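Local coordinates for protein thin, isoform D (Drosophila melanogaster, PDB 6XG7) that probably acts as a RING-type, zinc-binding ubiquitin ligase in muscle, with this NHL-repeat beta-propeller as its likely protein-binding domain, at residues T197-I201 and I212-N216; L150-Y154 and V165-D169; P48-V53 and E284-M289. One frame throughout, in Å; residues are numbered along the deposited sequence.

Interaction 1 of 3, residues T197-I201 and I212-N216; sequences TNRVI and IFDVN
V200 and F213 face each other as a hydrogen-bonded pair in an antiparallel beta hairpin, the one formed by strands 199-204 and 209-214 within a blade of the NHL beta-propeller. Two nearly straight bonds join them, V200 N to F213 O at 2.8 Å and F213 N to V200 O at 2.9 Å, and the short strand axes run 149° apart. On the face carrying I201 and I212, the CG2 branch of I212 is the bump: with CG2 anti to the backbone N it is turned to the neighbouring strand and lies against R199 CB at 3.8 Å, while the extended remainder of R199 leads away. On the other face V200 and F213 stand beside each other, and the F213 ring presents its edge, in plane, to V200 O before going on to meet the F176 ring of another strand. Beyond the paired residues the two segments diverge, and V215 packs where they part. Its side chain crosses that of V200 at about a right angle, with CG1 of V215 4.0 Å from V200 CG2. The same methyl, V215 CG1, lies 3.8 Å from N198 CB and 3.3 Å from the backbone oxygen N198 O.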
loop_
_atom_site.group_PDB
_atom_site.type_symbol
_atom_site.label_atom_id
_atom_site.label_comp_id
_atom_site.label_asym_id
_atom_site.label_seq_id
_atom_site.Cartn_x
_atom_site.Cartn_y
_atom_site.Cartn_z
ATOM N N THR A 197 -1.665 17.394 0.466
ATOM C CA THR A 197 -2.884 18.184 0.569
ATOM C C THR A 197 -3.916 17.565 1.510
ATOM O O THR A 197 -5.064 18.036 1.538
ATOM C CB THR A 197 -3.483 18.380 -0.824
ATOM O OG1 THR A 197 -3.676 17.101 -1.441
ATOM C CG2 THR A 197 -2.558 19.248 -1.681
ATOM N N ASN A 198 -3.518 16.553 2.287
ATOM C CA ASN A 198 -4.367 15.910 3.299
ATOM C C ASN A 198 -5.625 15.309 2.692
ATOM O O ASN A 198 -6.725 15.390 3.250
ATOM C CB ASN A 198 -4.649 16.829 4.473
ATOM C CG ASN A 198 -3.428 16.990 5.338
ATOM O OD1 ASN A 198 -2.821 15.996 5.758
ATOM N ND2 ASN A 198 -3.016 18.225 5.553
ATOM N N ARG A 199 -5.448 14.671 1.551
ATOM C CA ARG A 199 -6.482 13.855 0.941
ATOM C C ARG A 199 -6.133 12.396 1.186
ATOM O O ARG A 199 -4.971 12.001 1.065
ATOM C CB ARG A 199 -6.573 14.144 -0.556
ATOM C CG ARG A 199 -6.979 15.573 -0.829
ATOM C CD ARG A 199 -6.923 15.900 -2.286
ATOM N NE ARG A 199 -7.338 17.275 -2.508
ATOM C CZ ARG A 199 -7.606 17.786 -3.698
ATOM N NH1 ARG A 199 -7.510 17.025 -4.782
ATOM N NH2 ARG A 199 -7.977 19.057 -3.801
ATOM N N VAL A 200 -7.146 11.615 1.537
ATOM C CA VAL A 200 -7.013 10.194 1.823
ATOM C C VAL A 200 -7.515 9.441 0.598
ATOM O O VAL A 200 -8.694 9.513 0.240
ATOM C CB VAL A 200 -7.797 9.802 3.081
ATOM C CG1 VAL A 200 -7.595 8.331 3.368
ATOM C CG2 VAL A 200 -7.372 10.670 4.236
ATOM N N ILE A 201 -6.603 8.734 -0.056
ATOM C CA ILE A 201 -6.834 8.083 -1.340
ATOM C C ILE A 201 -6.967 6.592 -1.068
ATOM O O ILE A 201 -6.031 5.969 -0.564
ATOM C CB ILE A 201 -5.664 8.368 -2.295
ATOM C CG1 ILE A 201 -5.486 9.878 -2.500
ATOM C CG2 ILE A 201 -5.854 7.616 -3.605
ATOM C CD1 ILE A 201 -4.051 10.250 -2.836
ATOM N N ILE A 212 -11.514 9.359 -2.964
ATOM C CA ILE A 212 -10.653 10.350 -2.335
ATOM C C ILE A 212 -11.494 11.126 -1.338
ATOM O O ILE A 212 -12.542 11.674 -1.699
ATOM C CB ILE A 212 -10.004 11.268 -3.379
ATOM C CG1 ILE A 212 -9.235 10.408 -4.391
ATOM C CG2 ILE A 212 -9.080 12.276 -2.715
ATOM C CD1 ILE A 212 -8.482 11.207 -5.419
ATOM N N PHE A 213 -11.043 11.147 -0.086
ATOM C CA PHE A 213 -11.725 11.760 1.035
ATOM C C PHE A 213 -10.847 12.862 1.618
ATOM O O PHE A 213 -9.628 12.848 1.478
ATOM C CB PHE A 213 -11.925 10.747 2.166
ATOM C CG PHE A 213 -12.756 9.547 1.807
ATOM C CD1 PHE A 213 -12.175 8.432 1.214
ATOM C CD2 PHE A 213 -14.104 9.495 2.134
ATOM C CE1 PHE A 213 -12.934 7.310 0.929
ATOM C CE2 PHE A 213 -14.858 8.376 1.847
ATOM C CZ PHE A 213 -14.270 7.290 1.242
ATOM N N ASP A 214 -11.459 13.808 2.317
ATOM C CA ASP A 214 -10.626 14.637 3.180
ATOM C C ASP A 214 -10.340 13.883 4.483
ATOM O O ASP A 214 -10.904 12.818 4.748
ATOM C CB ASP A 214 -11.215 16.037 3.389
ATOM C CG ASP A 214 -12.631 16.026 3.947
ATOM O OD1 ASP A 214 -12.916 15.241 4.872
ATOM O OD2 ASP A 214 -13.452 16.854 3.478
ATOM N N VAL A 215 -9.406 14.416 5.282
ATOM C CA VAL A 215 -8.998 13.718 6.496
ATOM C C VAL A 215 -10.139 13.654 7.499
ATOM O O VAL A 215 -10.141 12.782 8.377
ATOM C CB VAL A 215 -7.723 14.323 7.125
ATOM C CG1 VAL A 215 -6.493 13.994 6.279
ATOM C CG2 VAL A 215 -7.867 15.838 7.323
ATOM N N ASN A 216 -11.110 14.564 7.390
ATOM C CA ASN A 216 -12.311 14.505 8.209
ATOM C C ASN A 216 -13.283 13.419 7.762
ATOM O O ASN A 216 -14.233 13.129 8.492
ATOM C CB ASN A 216 -13.017 15.866 8.189
#

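Interaction 2 of 3, residues L150-Y154 and V165-D169; sequences LGFIY and VFQSD
I153 and F166 pair across the antiparallel hairpin of strands 153-157 and 162-166 through two backbone bonds, I153 N to F166 O at 2.8 Å and the more bent F166 N to I153 O at 2.9 Å. One step along, Y154 and V165 form a non-hydrogen-bonded pair whose side chains lie side by side and point the same way. V165 CG1, anti to the backbone N (chi1 -174°), sits over one face of the Y154 ring, offset toward its rim, in a CH-pi contact 4.1 Å from the ring centroid. The other methyl, V165 CG2, packs on Y154 CD2 at 3.7 Å. F152 and Q167 run alongside each other just outside the paired strands, their ring and amide planes 64° apart, and F152 CE1 approaches Q167 CG to 4.1 Å. F166 O also lies near the plane of the F152 ring, at its edge. Past the pairing, S168 CB rests 3.4 Å from G151 O. The side-chain contacts are largely apolar around one hydrogen-bonded backbone pair in this propeller blade, and the polar end of Y154 is served from outside: the hydroxyl bonds to the carboxylate of D148, which together with the V165 methyls probably limits how far the ring can turn.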
loop_
_atom_site.group_PDB
_atom_site.type_symbol
_atom_site.label_atom_id
_atom_site.label_comp_id
_atom_site.label_asym_id
_atom_site.label_seq_id
_atom_site.Cartn_x
_atom_site.Cartn_y
_atom_site.Cartn_z
ATOM N N LEU A 150 1.966 14.468 10.232
ATOM C CA LEU A 150 1.916 14.595 11.681
ATOM C C LEU A 150 2.039 13.256 12.388
ATOM O O LEU A 150 2.085 13.221 13.621
ATOM C CB LEU A 150 0.619 15.298 12.091
ATOM C CG LEU A 150 0.517 16.723 11.540
ATOM C CD1 LEU A 150 -0.784 17.371 11.965
ATOM C CD2 LEU A 150 1.707 17.550 11.990
ATOM N N GLY A 151 2.091 12.161 11.644
ATOM C CA GLY A 151 2.218 10.856 12.243
ATOM C C GLY A 151 0.919 10.125 12.504
ATOM O O GLY A 151 0.949 9.024 13.065
ATOM N N PHE A 152 -0.222 10.684 12.130
ATOM C CA PHE A 152 -1.449 9.910 12.232
ATOM C C PHE A 152 -1.368 8.683 11.326
ATOM O O PHE A 152 -0.780 8.722 10.233
ATOM C CB PHE A 152 -2.664 10.752 11.864
ATOM C CG PHE A 152 -2.983 11.839 12.869
ATOM C CD1 PHE A 152 -3.752 11.583 13.998
ATOM C CD2 PHE A 152 -2.515 13.131 12.671
ATOM C CE1 PHE A 152 -4.042 12.605 14.915
ATOM C CE2 PHE A 152 -2.803 14.139 13.573
ATOM C CZ PHE A 152 -3.565 13.872 14.694
ATOM N N ILE A 153 -2.000 7.605 11.782
ATOM C CA ILE A 153 -2.036 6.318 11.096
ATOM C C ILE A 153 -3.431 6.104 10.510
ATOM O O ILE A 153 -4.441 6.231 11.212
ATOM C CB ILE A 153 -1.665 5.177 12.065
ATOM C CG1 ILE A 153 -0.250 5.352 12.594
ATOM C CG2 ILE A 153 -1.813 3.829 11.385
ATOM C CD1 ILE A 153 0.090 4.420 13.750
ATOM N N TYR A 154 -3.485 5.756 9.230
ATOM C CA TYR A 154 -4.731 5.522 8.514
ATOM C C TYR A 154 -4.734 4.076 8.043
ATOM O O TYR A 154 -3.792 3.649 7.364
ATOM C CB TYR A 154 -4.846 6.448 7.291
ATOM C CG TYR A 154 -4.811 7.934 7.591
ATOM C CD1 TYR A 154 -3.629 8.559 7.978
ATOM C CD2 TYR A 154 -5.955 8.708 7.497
ATOM C CE1 TYR A 154 -3.583 9.899 8.265
ATOM C CE2 TYR A 154 -5.924 10.059 7.793
ATOM C CZ TYR A 154 -4.732 10.647 8.166
ATOM O OH TYR A 154 -4.720 12.000 8.450
ATOM N N VAL A 165 -8.666 5.949 11.687
ATOM C CA VAL A 165 -7.583 6.905 11.878
ATOM C C VAL A 165 -7.182 6.894 13.348
ATOM O O VAL A 165 -8.043 6.928 14.240
ATOM C CB VAL A 165 -7.982 8.330 11.438
ATOM C CG1 VAL A 165 -6.782 9.257 11.503
ATOM C CG2 VAL A 165 -8.587 8.307 10.032
ATOM N N PHE A 166 -5.869 6.877 13.593
ATOM C CA PHE A 166 -5.290 6.751 14.919
ATOM C C PHE A 166 -4.163 7.757 15.084
ATOM O O PHE A 166 -3.499 8.140 14.116
ATOM C CB PHE A 166 -4.694 5.341 15.134
ATOM C CG PHE A 166 -5.681 4.253 14.927
ATOM C CD1 PHE A 166 -5.926 3.746 13.660
ATOM C CD2 PHE A 166 -6.429 3.761 15.989
ATOM C CE1 PHE A 166 -6.879 2.762 13.472
ATOM C CE2 PHE A 166 -7.366 2.783 15.783
ATOM C CZ PHE A 166 -7.592 2.295 14.530
ATOM N N GLN A 167 -3.924 8.152 16.327
ATOM C CA GLN A 167 -2.662 8.795 16.646
ATOM C C GLN A 167 -1.525 7.788 16.495
ATOM O O GLN A 167 -1.737 6.573 16.391
ATOM C CB GLN A 167 -2.673 9.313 18.086
ATOM C CG GLN A 167 -3.705 10.380 18.345
ATOM C CD GLN A 167 -3.624 10.910 19.750
ATOM O OE1 GLN A 167 -2.536 11.160 20.258
ATOM N NE2 GLN A 167 -4.770 11.082 20.395
ATOM N N SER A 168 -0.294 8.293 16.508
ATOM C CA SER A 168 0.845 7.409 16.301
ATOM C C SER A 168 0.990 6.373 17.415
ATOM O O SER A 168 1.666 5.364 17.204
ATOM C CB SER A 168 2.130 8.220 16.142
ATOM O OG SER A 168 2.474 8.845 17.364
ATOM N N ASP A 169 0.371 6.595 18.581
ATOM C CA ASP A 169 0.385 5.640 19.693
ATOM C C ASP A 169 -0.794 4.677 19.670
ATOM O O ASP A 169 -0.935 3.865 20.591
ATOM C CB ASP A 169 0.458 6.354 21.064
ATOM C CG ASP A 169 -0.855 6.994 21.509
ATOM O OD1 ASP A 169 -1.774 7.168 20.685
ATOM O OD2 ASP A 169 -0.941 7.347 22.715
#

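Interaction 3 of 3, residues P48-V53 and E284-M289; sequences PRGLAV and EGVAIM
R49 and E284 meet where segments 48-53 and 284-289, far apart in sequence, come together, and their charged ends supply the salt bridge of the contact. The side chains lie side by side and point the same way, with R49 NH1 2.9 Å from E284 OE2. The carboxylate oxygen is at the edge of the guanidinium, but the two planes are 79° apart and the hydrogen bond within the bridge is bent and weak. A bend at chi2 (-78°) brings the E284 carboxylate alongside the R49 chain, with E284 CD 4.1 Å from R49 CG. E284 OE2 also forms salt bridges with R237 and R299, while OE1 accepts from the Y191 hydroxyl, so this buried carboxylate is held from several directions and its negative charge is probably well stabilised.

Among backbone groups, G285 N donates to R49 O at 2.9 Å, approaching from above the carbonyl plane. Farther along, water takes over: one molecule accepts from L51 N at 3.2 Å, and a second lies between L51 O and V286 O, 2.9 Å from the latter. The strand axes are nearly parallel, 12° apart, yet stand 5.6 Å from each other at closest approach.

Apolar contacts share that separation with the waters. A287 CB meets both A52 CA and V53 CG2, 4.0 Å from each. V53 CG2, placed anti to the carbonyl carbon, continues along segment 284-289 to I288 O and to M289 CG at 4.1 Å. L51 leans over G285, whose lack of a side chain leaves room for the R49 and L51 backbone.

Inner strands of neighbouring blades running almost parallel near the centre are characteristic of the beta-propeller fold, here where the first and last annotated NHL repeats meet.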
loop_
_atom_site.group_PDB
_atom_site.type_symbol
_atom_site.label_atom_id
_atom_site.label_comp_id
_atom_site.label_asym_id
_atom_site.label_seq_id
_atom_site.Cartn_x
_atom_site.Cartn_y
_atom_site.Cartn_z
ATOM N N PRO A 48 4.463 -11.652 -1.541
ATOM C CA PRO A 48 4.573 -10.309 -0.959
ATOM C C PRO A 48 3.351 -9.460 -1.276
ATOM O O PRO A 48 2.695 -9.632 -2.307
ATOM C CB PRO A 48 5.821 -9.743 -1.647
ATOM C CG PRO A 48 5.850 -10.427 -2.978
ATOM C CD PRO A 48 5.295 -11.808 -2.750
ATOM N N ARG A 49 3.061 -8.521 -0.377
ATOM C CA ARG A 49 1.857 -7.706 -0.495
ATOM C C ARG A 49 2.191 -6.225 -0.434
ATOM O O ARG A 49 2.455 -5.609 -1.474
ATOM C CB ARG A 49 0.806 -8.158 0.522
ATOM C CG ARG A 49 0.330 -9.582 0.232
ATOM C CD ARG A 49 -0.964 -9.903 0.924
ATOM N NE ARG A 49 -1.294 -11.328 0.877
ATOM C CZ ARG A 49 -2.176 -11.895 0.052
ATOM N NH1 ARG A 49 -2.848 -11.175 -0.848
ATOM N NH2 ARG A 49 -2.381 -13.208 0.128
ATOM N N GLY A 50 2.184 -5.643 0.763
ATOM C CA GLY A 50 2.461 -4.232 0.891
ATOM C C GLY A 50 3.903 -3.883 0.582
ATOM O O GLY A 50 4.824 -4.685 0.720
ATOM N N LEU A 51 4.084 -2.641 0.159
ATOM C CA LEU A 51 5.378 -2.078 -0.166
ATOM C C LEU A 51 5.430 -0.648 0.346
ATOM O O LEU A 51 4.433 0.069 0.315
ATOM C CB LEU A 51 5.470 -2.056 -1.699
ATOM C CG LEU A 51 6.748 -1.840 -2.458
ATOM C CD1 LEU A 51 7.815 -2.792 -1.966
ATOM C CD2 LEU A 51 6.433 -2.057 -3.935
ATOM N N ALA A 52 6.608 -0.216 0.773
ATOM C CA ALA A 52 6.771 1.159 1.201
ATOM C C ALA A 52 8.176 1.611 0.867
ATOM O O ALA A 52 9.072 0.790 0.697
ATOM C CB ALA A 52 6.536 1.305 2.705
ATOM N N VAL A 53 8.371 2.928 0.819
ATOM C CA VAL A 53 9.703 3.517 0.728
ATOM C C VAL A 53 10.057 4.116 2.083
ATOM O O VAL A 53 9.251 4.836 2.686
ATOM C CB VAL A 53 9.807 4.545 -0.412
ATOM C CG1 VAL A 53 11.156 5.256 -0.391
ATOM C CG2 VAL A 53 9.656 3.832 -1.730
ATOM N N GLU A 284 -0.029 -6.133 -5.988
ATOM C CA GLU A 284 -0.429 -5.761 -4.639
ATOM C C GLU A 284 0.002 -4.320 -4.383
ATOM O O GLU A 284 -0.537 -3.401 -4.999
ATOM C CB GLU A 284 0.151 -6.766 -3.643
ATOM C CG GLU A 284 -0.519 -8.129 -3.700
ATOM C CD GLU A 284 -1.864 -8.171 -2.983
ATOM O OE1 GLU A 284 -2.326 -7.147 -2.434
ATOM O OE2 GLU A 284 -2.474 -9.261 -2.959
ATOM N N GLY A 285 0.969 -4.107 -3.496
ATOM C CA GLY A 285 1.362 -2.762 -3.134
ATOM C C GLY A 285 2.129 -2.033 -4.228
ATOM O O GLY A 285 2.728 -2.624 -5.136
ATOM N N VAL A 286 2.135 -0.702 -4.110
ATOM C CA VAL A 286 2.894 0.177 -4.989
ATOM C C VAL A 286 3.457 1.287 -4.114
ATOM O O VAL A 286 2.876 1.639 -3.083
ATOM C CB VAL A 286 2.026 0.716 -6.154
ATOM C CG1 VAL A 286 0.942 1.607 -5.647
ATOM C CG2 VAL A 286 2.861 1.422 -7.221
ATOM N N ALA A 287 4.614 1.813 -4.504
ATOM C CA ALA A 287 5.238 2.914 -3.780
ATOM C C ALA A 287 6.092 3.722 -4.753
ATOM O O ALA A 287 6.372 3.282 -5.867
ATOM C CB ALA A 287 6.074 2.396 -2.590
ATOM N N ILE A 288 6.498 4.916 -4.322
ATOM C CA ILE A 288 7.218 5.863 -5.174
ATOM C C ILE A 288 8.429 6.408 -4.415
ATOM O O ILE A 288 8.294 6.907 -3.293
ATOM C CB ILE A 288 6.270 6.976 -5.688
ATOM C CG1 ILE A 288 6.954 7.954 -6.636
ATOM C CG2 ILE A 288 5.606 7.733 -4.563
ATOM C CD1 ILE A 288 7.302 7.367 -7.955
ATOM N N MET A 289 9.616 6.270 -5.009
ATOM C CA MET A 289 10.832 6.829 -4.429
ATOM C C MET A 289 10.903 8.325 -4.705
ATOM O O MET A 289 10.210 8.860 -5.570
ATOM C CB MET A 289 12.085 6.202 -5.047
ATOM C CG MET A 289 12.396 4.762 -4.648
ATOM S SD MET A 289 13.919 4.158 -5.413
ATOM C CE MET A 289 13.992 2.484 -4.823
HETATM O O HOH W 1 1.850 -0.518 -0.721
HETATM O O HOH W 2 3.213 2.920 -0.539
#

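Overall arrangement
Three contacts illustrate two levels of propeller construction. Interactions 1 and 2 each close a hairpin within a blade, whereas interaction 3 joins blades whose segments are 231 residues apart, and both hairpins are nested inside the loop it closes. The hairpins touch, their centres 14 Å apart: Y154 CE2 of interaction 2 meets V200 CG2 of interaction 1 at 3.9 Å, and Y154 OH meets V215 CG1 at 3.4 Å. Interaction 3 stands apart, its nearest atoms about 9 Å from interaction 1 and about 11 Å from interaction 2. Its centre lies about 5 Å from that of the chain, against about 16 Å for either hairpin contact. A bound sulfate, probably from the crystallisation liquor, lies about 5 Å from its A52 side chain.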